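Local atomic coordinates of enoyl-CoA hydratase/isomerase family protein (Ruegeria pomeroyi, PDB entry 3L3S), a protein that may act as a hydro-lyase of the crotonase superfamily, whose members typically work on acyl-CoA thioesters. Residues T19-R24 against H57-I62; A65-K70 against T116-Q121; T107-E112 against D127-S132. All coordinates share one frame; numbering follows the deposited sequence.

Interaction 1: T19-R24 against H57-I62; sequences TLTLGR and HGPGRI
His57 sits between Leu20 and Leu22 and binds both through its backbone. Its N donates to Leu20 O at 2.8 Å, almost straight at 174°. Its O accepts from Leu22 N at 2.9 Å, a more bent bond of 150°. Thr21, the residue between, is backbone-bonded on its other side to Gly10 of strand 9-14, and offers His57 O its CA, 3.4 Å off in a CA-H...O contact. One residue of strand 53-58 thus bridges two of strand 17-22, the normal register of parallel strands.

The close-packed side is the one carrying Leu20 and Leu22, both buried under helix 32-45. Leu22 CB stands 4.1 Å from Gly58 CA, close to the bare glycine backbone. Leu20 also meets Ala41 and Leu22 meets Leu38 of that helix, which belongs to the beta-alpha-beta unit that links strand 17-22 to strand 53-58. Their branched apolar ends are what a sheet-helix interface needs.

The other face, with Thr21, His57 and Pro59, is the solvent side, where these residues stay partly exposed although they still touch. Thr21 holds CG2 anti to its backbone N, which puts the methyl 3.7 Å from Pro59 CG, the two side chains crossing at about a right angle. Pro59 has no N-H to offer Leu22 O, which its CD approaches to 3.8 Å instead. The proline CG also rests 3.9 Å above the plane of the His57 imidazole, over its centre. With CG anti to its backbone N (chi1 -170°), His57 leads its ring away from strand 17-22, and NE2 makes a weak hydrogen bond to Glu112. Pro59 O accepts a hydrogen bond from NE2 of His28.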
loop_
_atom_site.group_PDB
_atom_site.type_symbol
_atom_site.label_atom_id
_atom_site.label_comp_id
_atom_site.label_asym_id
_atom_site.label_seq_id
_atom_site.Cartn_x
_atom_site.Cartn_y
_atom_site.Cartn_z
ATOM N N THR B 19 -8.585 -0.292 -29.166
ATOM C CA THR B 19 -9.678 -0.700 -28.305
ATOM C C THR B 19 -10.031 -2.152 -28.555
ATOM O O THR B 19 -10.290 -2.560 -29.689
ATOM C CB THR B 19 -10.909 0.230 -28.466
ATOM O OG1 THR B 19 -10.533 1.561 -28.094
ATOM C CG2 THR B 19 -12.067 -0.205 -27.573
ATOM N N LEU B 20 -9.943 -2.924 -27.474
ATOM C CA LEU B 20 -10.252 -4.340 -27.444
ATOM C C LEU B 20 -11.641 -4.459 -26.836
ATOM O O LEU B 20 -11.840 -4.233 -25.634
ATOM C CB LEU B 20 -9.207 -5.099 -26.614
ATOM C CG LEU B 20 -7.740 -5.032 -27.081
ATOM C CD1 LEU B 20 -6.820 -5.858 -26.164
ATOM C CD2 LEU B 20 -7.621 -5.517 -28.509
ATOM N N THR B 21 -12.617 -4.718 -27.700
ATOM C CA THR B 21 -14.001 -4.842 -27.275
ATOM C C THR B 21 -14.393 -6.319 -27.163
ATOM O O THR B 21 -14.613 -7.004 -28.169
ATOM C CB THR B 21 -14.929 -4.026 -28.209
ATOM O OG1 THR B 21 -14.519 -2.653 -28.190
ATOM C CG2 THR B 21 -16.364 -4.089 -27.752
ATOM N N LEU B 22 -14.427 -6.797 -25.920
ATOM C CA LEU B 22 -14.771 -8.178 -25.575
ATOM C C LEU B 22 -16.146 -8.631 -26.095
ATOM O O LEU B 22 -17.173 -8.008 -25.806
ATOM C CB LEU B 22 -14.711 -8.348 -24.047
ATOM C CG LEU B 22 -13.444 -8.826 -23.317
ATOM C CD1 LEU B 22 -12.220 -7.995 -23.643
ATOM C CD2 LEU B 22 -13.717 -8.813 -21.828
ATOM N N GLY B 23 -16.149 -9.691 -26.902
ATOM C CA GLY B 23 -17.393 -10.223 -27.434
ATOM C C GLY B 23 -18.058 -11.203 -26.475
ATOM O O GLY B 23 -17.817 -11.148 -25.264
ATOM N N ARG B 24 -18.874 -12.106 -27.028
ATOM C CA ARG B 24 -19.605 -13.141 -26.276
ATOM C C ARG B 24 -20.521 -12.539 -25.208
ATOM O O ARG B 24 -20.505 -12.947 -24.036
ATOM C CB ARG B 24 -18.639 -14.182 -25.663
ATOM C CG ARG B 24 -17.947 -15.108 -26.648
ATOM C CD ARG B 24 -18.813 -16.328 -26.978
ATOM N NE ARG B 24 -18.094 -17.337 -27.757
ATOM C CZ ARG B 24 -17.915 -17.296 -29.077
ATOM N NH1 ARG B 24 -18.403 -16.289 -29.792
ATOM N NH2 ARG B 24 -17.252 -18.270 -29.687
ATOM N N HIS B 57 -12.377 -2.996 -23.201
ATOM C CA HIS B 57 -13.776 -2.699 -22.927
ATOM C C HIS B 57 -14.647 -3.955 -22.964
ATOM O O HIS B 57 -14.697 -4.669 -23.968
ATOM C CB HIS B 57 -14.270 -1.661 -23.964
ATOM C CG HIS B 57 -15.626 -1.067 -23.694
ATOM N ND1 HIS B 57 -16.324 -0.374 -24.662
ATOM C CD2 HIS B 57 -16.393 -1.021 -22.577
ATOM C CE1 HIS B 57 -17.458 0.075 -24.153
ATOM N NE2 HIS B 57 -17.524 -0.305 -22.890
ATOM N N GLY B 58 -15.301 -4.213 -21.836
ATOM C CA GLY B 58 -16.258 -5.303 -21.707
ATOM C C GLY B 58 -17.555 -4.509 -21.586
ATOM O O GLY B 58 -17.868 -4.063 -20.482
ATOM N N PRO B 59 -18.309 -4.277 -22.689
ATOM C CA PRO B 59 -19.561 -3.505 -22.674
ATOM C C PRO B 59 -20.755 -4.029 -21.888
ATOM O O PRO B 59 -20.896 -5.233 -21.685
ATOM C CB PRO B 59 -19.919 -3.401 -24.161
ATOM C CG PRO B 59 -18.642 -3.667 -24.870
ATOM C CD PRO B 59 -18.059 -4.766 -24.057
ATOM N N GLY B 60 -21.572 -3.086 -21.417
ATOM C CA GLY B 60 -22.808 -3.384 -20.708
ATOM C C GLY B 60 -22.877 -3.744 -19.245
ATOM O O GLY B 60 -21.991 -3.428 -18.440
ATOM N N ARG B 61 -23.990 -4.395 -18.915
ATOM C CA ARG B 61 -24.331 -4.873 -17.572
ATOM C C ARG B 61 -23.181 -5.608 -16.853
ATOM O O ARG B 61 -23.037 -5.510 -15.632
ATOM C CB ARG B 61 -25.572 -5.783 -17.683
ATOM C CG ARG B 61 -25.895 -6.632 -16.458
ATOM C CD ARG B 61 -27.088 -7.532 -16.658
ATOM N NE ARG B 61 -27.153 -8.169 -17.980
ATOM C CZ ARG B 61 -27.396 -9.460 -18.182
ATOM N NH1 ARG B 61 -27.585 -10.281 -17.154
ATOM N NH2 ARG B 61 -27.541 -9.912 -19.415
ATOM N N ILE B 62 -22.426 -6.401 -17.614
ATOM C CA ILE B 62 -21.305 -7.158 -17.073
ATOM C C ILE B 62 -20.020 -6.781 -17.811
ATOM O O ILE B 62 -19.994 -6.781 -19.049
ATOM C CB ILE B 62 -21.530 -8.715 -17.187
ATOM C CG1 ILE B 62 -22.848 -9.138 -16.513
ATOM C CG2 ILE B 62 -20.379 -9.468 -16.501
ATOM C CD1 ILE B 62 -23.209 -10.610 -16.617
#

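Interaction 2: A65-K70 against T116-Q121; sequences AGHDLK and TAAGLQ
A probable oxyanion hole, of the kind crotonases use to hold a thioester carbonyl, is built where Gly66 and His67 meet Ala118. The backbone N-H groups of His67 and Ala118 both donate to water 1, at 3.0 Å and 3.2 Å. The water plausibly stands where a substrate oxygen would be held. Ala118 opens helix 118-124, with Ala117 as its N-cap residue, and the helix end is likely to add to the pull on a negative oxygen.

The approach that sets up this pair depends on small residues. Gly66 CA comes within 3.6 Å of Gly119 N, and a side chain on Gly66 would strike Ala118 N. Gly119 donates its N to Thr116 O in the turn into the helix, and a CB on it would clash with that same oxygen. In the crotonase fold the loop after strand 62-64 and the turn after strand 114-116 leave neighbouring strands of one short parallel sheet, which brings them together here.

His67 has CG anti to its carbonyl carbon (chi1 -55°), so that one face of the imidazole receives Ala118 CB. The methyl sits 3.5 Å above the ring plane, offset toward the rim, with CE1 its nearest ring atom at 3.6 Å. Phe90 of helix 84-101 meets the same ring edge-to-face. Nearer the sheet, Thr116 CG2 packs 3.8 Å from Ala65 CA.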
loop_
_atom_site.group_PDB
_atom_site.type_symbol
_atom_site.label_atom_id
_atom_site.label_comp_id
_atom_site.label_asym_id
_atom_site.label_seq_id
_atom_site.Cartn_x
_atom_site.Cartn_y
_atom_site.Cartn_z
ATOM N N ALA B 65 -17.446 -11.733 -16.501
ATOM C CA ALA B 65 -17.824 -12.660 -15.439
ATOM C C ALA B 65 -16.680 -13.570 -15.003
ATOM O O ALA B 65 -16.717 -14.162 -13.919
ATOM C CB ALA B 65 -19.043 -13.490 -15.867
ATOM N N GLY B 66 -15.625 -13.590 -15.809
ATOM C CA GLY B 66 -14.480 -14.431 -15.524
ATOM C C GLY B 66 -14.543 -15.619 -16.451
ATOM O O GLY B 66 -15.132 -15.521 -17.525
ATOM N N HIS B 67 -13.960 -16.741 -16.033
ATOM C CA HIS B 67 -13.962 -17.973 -16.831
ATOM C C HIS B 67 -15.379 -18.531 -16.927
ATOM O O HIS B 67 -16.160 -18.394 -15.973
ATOM C CB HIS B 67 -13.078 -19.053 -16.184
ATOM C CG HIS B 67 -11.667 -18.625 -15.911
ATOM N ND1 HIS B 67 -11.199 -18.386 -14.636
ATOM C CD2 HIS B 67 -10.616 -18.426 -16.741
ATOM C CE1 HIS B 67 -9.921 -18.060 -14.693
ATOM N NE2 HIS B 67 -9.543 -18.076 -15.958
ATOM N N ASP B 68 -15.747 -19.090 -18.081
ATOM C CA ASP B 68 -17.076 -19.687 -18.172
ATOM C C ASP B 68 -17.001 -21.099 -17.643
ATOM O O ASP B 68 -16.053 -21.844 -17.930
ATOM C CB ASP B 68 -17.712 -19.640 -19.577
ATOM C CG ASP B 68 -16.981 -20.462 -20.609
ATOM O OD1 ASP B 68 -15.740 -20.563 -20.534
ATOM O OD2 ASP B 68 -17.667 -20.993 -21.508
ATOM N N LEU B 69 -17.968 -21.414 -16.796
ATOM C CA LEU B 69 -18.065 -22.720 -16.186
ATOM C C LEU B 69 -18.573 -23.728 -17.228
ATOM O O LEU B 69 -19.775 -23.963 -17.365
ATOM C CB LEU B 69 -18.960 -22.619 -14.945
ATOM C CG LEU B 69 -18.636 -21.405 -14.041
ATOM C CD1 LEU B 69 -19.763 -21.184 -13.057
ATOM C CD2 LEU B 69 -17.289 -21.565 -13.309
ATOM N N LYS B 70 -17.630 -24.175 -18.063
ATOM C CA LYS B 70 -17.872 -25.156 -19.123
ATOM C C LYS B 70 -17.365 -26.523 -18.650
ATOM O O LYS B 70 -16.464 -26.598 -17.797
ATOM C CB LYS B 70 -17.217 -24.739 -20.452
ATOM C CG LYS B 70 -15.757 -24.319 -20.379
ATOM C CD LYS B 70 -15.157 -24.189 -21.775
ATOM C CE LYS B 70 -14.004 -23.195 -21.812
ATOM N NZ LYS B 70 -13.265 -23.245 -23.097
ATOM N N THR B 116 -16.400 -9.537 -12.081
ATOM C CA THR B 116 -16.300 -10.652 -11.138
ATOM C C THR B 116 -15.284 -11.725 -11.500
ATOM O O THR B 116 -15.100 -12.054 -12.673
ATOM C CB THR B 116 -17.701 -11.292 -10.827
ATOM O OG1 THR B 116 -17.550 -12.660 -10.430
ATOM C CG2 THR B 116 -18.628 -11.226 -12.020
ATOM N N ALA B 117 -14.651 -12.263 -10.454
ATOM C CA ALA B 117 -13.647 -13.326 -10.521
ATOM C C ALA B 117 -12.492 -12.930 -11.433
ATOM O O ALA B 117 -11.915 -11.858 -11.237
ATOM C CB ALA B 117 -14.303 -14.654 -10.953
ATOM N N ALA B 118 -12.205 -13.737 -12.459
ATOM C CA ALA B 118 -11.130 -13.444 -13.415
ATOM C C ALA B 118 -11.408 -12.169 -14.222
ATOM O O ALA B 118 -10.514 -11.624 -14.866
ATOM C CB ALA B 118 -10.879 -14.639 -14.331
ATOM N N GLY B 119 -12.649 -11.688 -14.116
ATOM C CA GLY B 119 -13.083 -10.467 -14.768
ATOM C C GLY B 119 -12.592 -9.255 -14.006
ATOM O O GLY B 119 -12.346 -8.196 -14.599
ATOM N N LEU B 120 -12.442 -9.410 -12.689
ATOM C CA LEU B 120 -11.917 -8.337 -11.848
ATOM C C LEU B 120 -10.387 -8.329 -11.983
ATOM O O LEU B 120 -9.772 -7.280 -11.920
ATOM C CB LEU B 120 -12.342 -8.513 -10.387
ATOM C CG LEU B 120 -11.964 -7.429 -9.371
ATOM C CD1 LEU B 120 -12.488 -6.064 -9.793
ATOM C CD2 LEU B 120 -12.504 -7.812 -8.027
ATOM N N GLN B 121 -9.813 -9.502 -12.250
ATOM C CA GLN B 121 -8.371 -9.681 -12.451
ATOM C C GLN B 121 -7.891 -8.948 -13.713
ATOM O O GLN B 121 -6.870 -8.264 -13.671
ATOM C CB GLN B 121 -8.049 -11.178 -12.558
ATOM C CG GLN B 121 -6.612 -11.543 -12.904
ATOM C CD GLN B 121 -6.343 -13.036 -12.870
ATOM O OE1 GLN B 121 -7.261 -13.866 -12.919
ATOM N NE2 GLN B 121 -5.072 -13.387 -12.775
HETATM O O HOH W 1 -13.180 -16.678 -13.177
#

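Interaction 3: T107-E112 against D127-S132; sequences TIALVE and DLAYAS
Ile108 to Val111 pair in parallel register with Leu128 to Ala131, the strand axes 4.6 Å apart at closest and 16° from parallel. Ala109 lies between Leu128 and Tyr130, accepting from Tyr130 N at 3.0 Å and giving its own N to Leu128 O; Val111 repeats the pattern with Tyr130 and Ser132.

On one face Ile108 and Leu128 run side by side. Ile108 CG2, anti to its backbone N, touches the edge of the Tyr130 ring in plane, 3.7 Å from CD2. Leu201 of helix 194-207 packs on Leu128 and Tyr130, and the tyrosine hydroxyl hydrogen-bonds Glu166 of the third subunit. On the opposite face Ala109, Val111 and Ala129 pack on Met123 of helix 118-124.

At the start of the strands Thr107 and Asp127 exchange polar bonds. Thr107 OG1, between its backbone N and carbonyl carbon (chi1 61°), accepts from Asp127 N at 3.0 Å. Asp127 OD2 receives Thr107 N at 3.1 Å, on its anti side and 28° out of the carboxylate plane, with a weak bond from Thr107 OG1. An alanine in place of Asp127 would probably leave the buried Thr107 N without its acceptor and cost the hydroxyl its weak carboxylate partner. At this polar start of a pairing whose middle is apolar, OD2 gathers two donors of Thr107, which is likely to steady a charged carboxylate in a buried place.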
loop_
_atom_site.group_PDB
_atom_site.type_symbol
_atom_site.label_atom_id
_atom_site.label_comp_id
_atom_site.label_asym_id
_atom_site.label_seq_id
_atom_site.Cartn_x
_atom_site.Cartn_y
_atom_site.Cartn_z
ATOM N N THR B 107 -2.254 0.335 -20.531
ATOM C CA THR B 107 -3.469 -0.468 -20.648
ATOM C C THR B 107 -4.563 0.143 -19.759
ATOM O O THR B 107 -4.336 0.430 -18.582
ATOM C CB THR B 107 -3.207 -1.939 -20.282
ATOM O OG1 THR B 107 -2.755 -2.019 -18.927
ATOM C CG2 THR B 107 -2.125 -2.546 -21.208
ATOM N N ILE B 108 -5.717 0.423 -20.356
ATOM C CA ILE B 108 -6.845 1.043 -19.650
ATOM C C ILE B 108 -8.114 0.205 -19.758
ATOM O O ILE B 108 -8.534 -0.167 -20.850
ATOM C CB ILE B 108 -7.162 2.473 -20.213
ATOM C CG1 ILE B 108 -5.927 3.379 -20.134
ATOM C CG2 ILE B 108 -8.317 3.125 -19.426
ATOM C CD1 ILE B 108 -5.932 4.537 -21.099
ATOM N N ALA B 109 -8.749 -0.025 -18.615
ATOM C CA ALA B 109 -9.991 -0.771 -18.555
ATOM C C ALA B 109 -11.197 0.165 -18.392
ATOM O O ALA B 109 -11.180 1.069 -17.549
ATOM C CB ALA B 109 -9.936 -1.773 -17.426
ATOM N N LEU B 110 -12.204 -0.020 -19.245
ATOM C CA LEU B 110 -13.453 0.761 -19.218
ATOM C C LEU B 110 -14.538 -0.181 -18.665
ATOM O O LEU B 110 -14.957 -1.133 -19.340
ATOM C CB LEU B 110 -13.797 1.241 -20.635
ATOM C CG LEU B 110 -14.775 2.381 -20.963
ATOM C CD1 LEU B 110 -14.576 2.749 -22.424
ATOM C CD2 LEU B 110 -16.231 2.032 -20.719
ATOM N N VAL B 111 -14.969 0.096 -17.435
ATOM C CA VAL B 111 -15.965 -0.712 -16.715
ATOM C C VAL B 111 -17.316 -0.008 -16.516
ATOM O O VAL B 111 -17.384 1.027 -15.851
ATOM C CB VAL B 111 -15.375 -1.166 -15.340
ATOM C CG1 VAL B 111 -16.356 -1.987 -14.529
ATOM C CG2 VAL B 111 -14.119 -1.977 -15.568
ATOM N N GLU B 112 -18.381 -0.615 -17.057
ATOM C CA GLU B 112 -19.760 -0.096 -16.970
ATOM C C GLU B 112 -20.657 -0.950 -16.066
ATOM O O GLU B 112 -21.739 -0.503 -15.659
ATOM C CB GLU B 112 -20.414 -0.040 -18.361
ATOM C CG GLU B 112 -19.785 0.928 -19.348
ATOM C CD GLU B 112 -20.218 0.692 -20.785
ATOM O OE1 GLU B 112 -20.375 -0.476 -21.190
ATOM O OE2 GLU B 112 -20.377 1.685 -21.527
ATOM N N ASP B 127 -3.234 -0.960 -16.215
ATOM C CA ASP B 127 -2.564 0.144 -15.517
ATOM C C ASP B 127 -3.597 1.092 -14.913
ATOM O O ASP B 127 -3.487 1.493 -13.743
ATOM C CB ASP B 127 -1.656 0.924 -16.468
ATOM C CG ASP B 127 -0.493 0.098 -16.989
ATOM O OD1 ASP B 127 0.168 -0.593 -16.190
ATOM O OD2 ASP B 127 -0.237 0.150 -18.209
ATOM N N LEU B 128 -4.606 1.431 -15.719
ATOM C CA LEU B 128 -5.695 2.311 -15.296
ATOM C C LEU B 128 -7.089 1.652 -15.427
ATOM O O LEU B 128 -7.270 0.693 -16.186
ATOM C CB LEU B 128 -5.642 3.635 -16.066
ATOM C CG LEU B 128 -4.335 4.446 -16.039
ATOM C CD1 LEU B 128 -4.447 5.669 -16.925
ATOM C CD2 LEU B 128 -3.967 4.828 -14.613
ATOM N N ALA B 129 -8.051 2.140 -14.644
ATOM C CA ALA B 129 -9.417 1.618 -14.657
ATOM C C ALA B 129 -10.403 2.729 -14.319
ATOM O O ALA B 129 -10.248 3.430 -13.315
ATOM C CB ALA B 129 -9.568 0.459 -13.672
ATOM N N TYR B 130 -11.377 2.925 -15.203
ATOM C CA TYR B 130 -12.402 3.957 -15.034
ATOM C C TYR B 130 -13.786 3.324 -15.051
ATOM O O TYR B 130 -14.131 2.553 -15.961
ATOM C CB TYR B 130 -12.270 5.036 -16.122
ATOM C CG TYR B 130 -10.947 5.765 -16.066
ATOM C CD1 TYR B 130 -10.780 6.903 -15.248
ATOM C CD2 TYR B 130 -9.813 5.257 -16.743
ATOM C CE1 TYR B 130 -9.505 7.513 -15.088
ATOM C CE2 TYR B 130 -8.541 5.851 -16.592
ATOM C CZ TYR B 130 -8.391 6.973 -15.757
ATOM O OH TYR B 130 -7.132 7.491 -15.538
ATOM N N ALA B 131 -14.565 3.647 -14.032
ATOM C CA ALA B 131 -15.899 3.094 -13.900
ATOM C C ALA B 131 -17.039 4.095 -13.830
ATOM O O ALA B 131 -16.832 5.294 -13.628
ATOM C CB ALA B 131 -15.944 2.161 -12.697
ATOM N N SER B 132 -18.244 3.576 -14.066
ATOM C CA SER B 132 -19.496 4.334 -13.995
ATOM C C SER B 132 -19.996 4.047 -12.574
ATOM O O SER B 132 -19.475 3.132 -11.934
ATOM C CB SER B 132 -20.500 3.801 -15.039
ATOM O OG SER B 132 -21.177 2.623 -14.610
#

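Interactions 1 and 3 lie in one sheet, their centres about 11 Å apart, because strands 53-58 and 107-111 are neighbours in it. They also touch directly: Glu112 OE1, just past strand 107-111, takes a probable hydrogen bond from Gly60 N at 2.9 Å, and Leu110 CD2 lies 3.4 Å from His57 NE2. Interaction 2 follows where both strands run on into the short second sheet and its loops. Its centre is about 13 Å from that of interaction 1 and about 17 Å from that of interaction 3. Helix 118-124 leads from the probable oxyanion hole of interaction 2 to strand 128-131 of interaction 3.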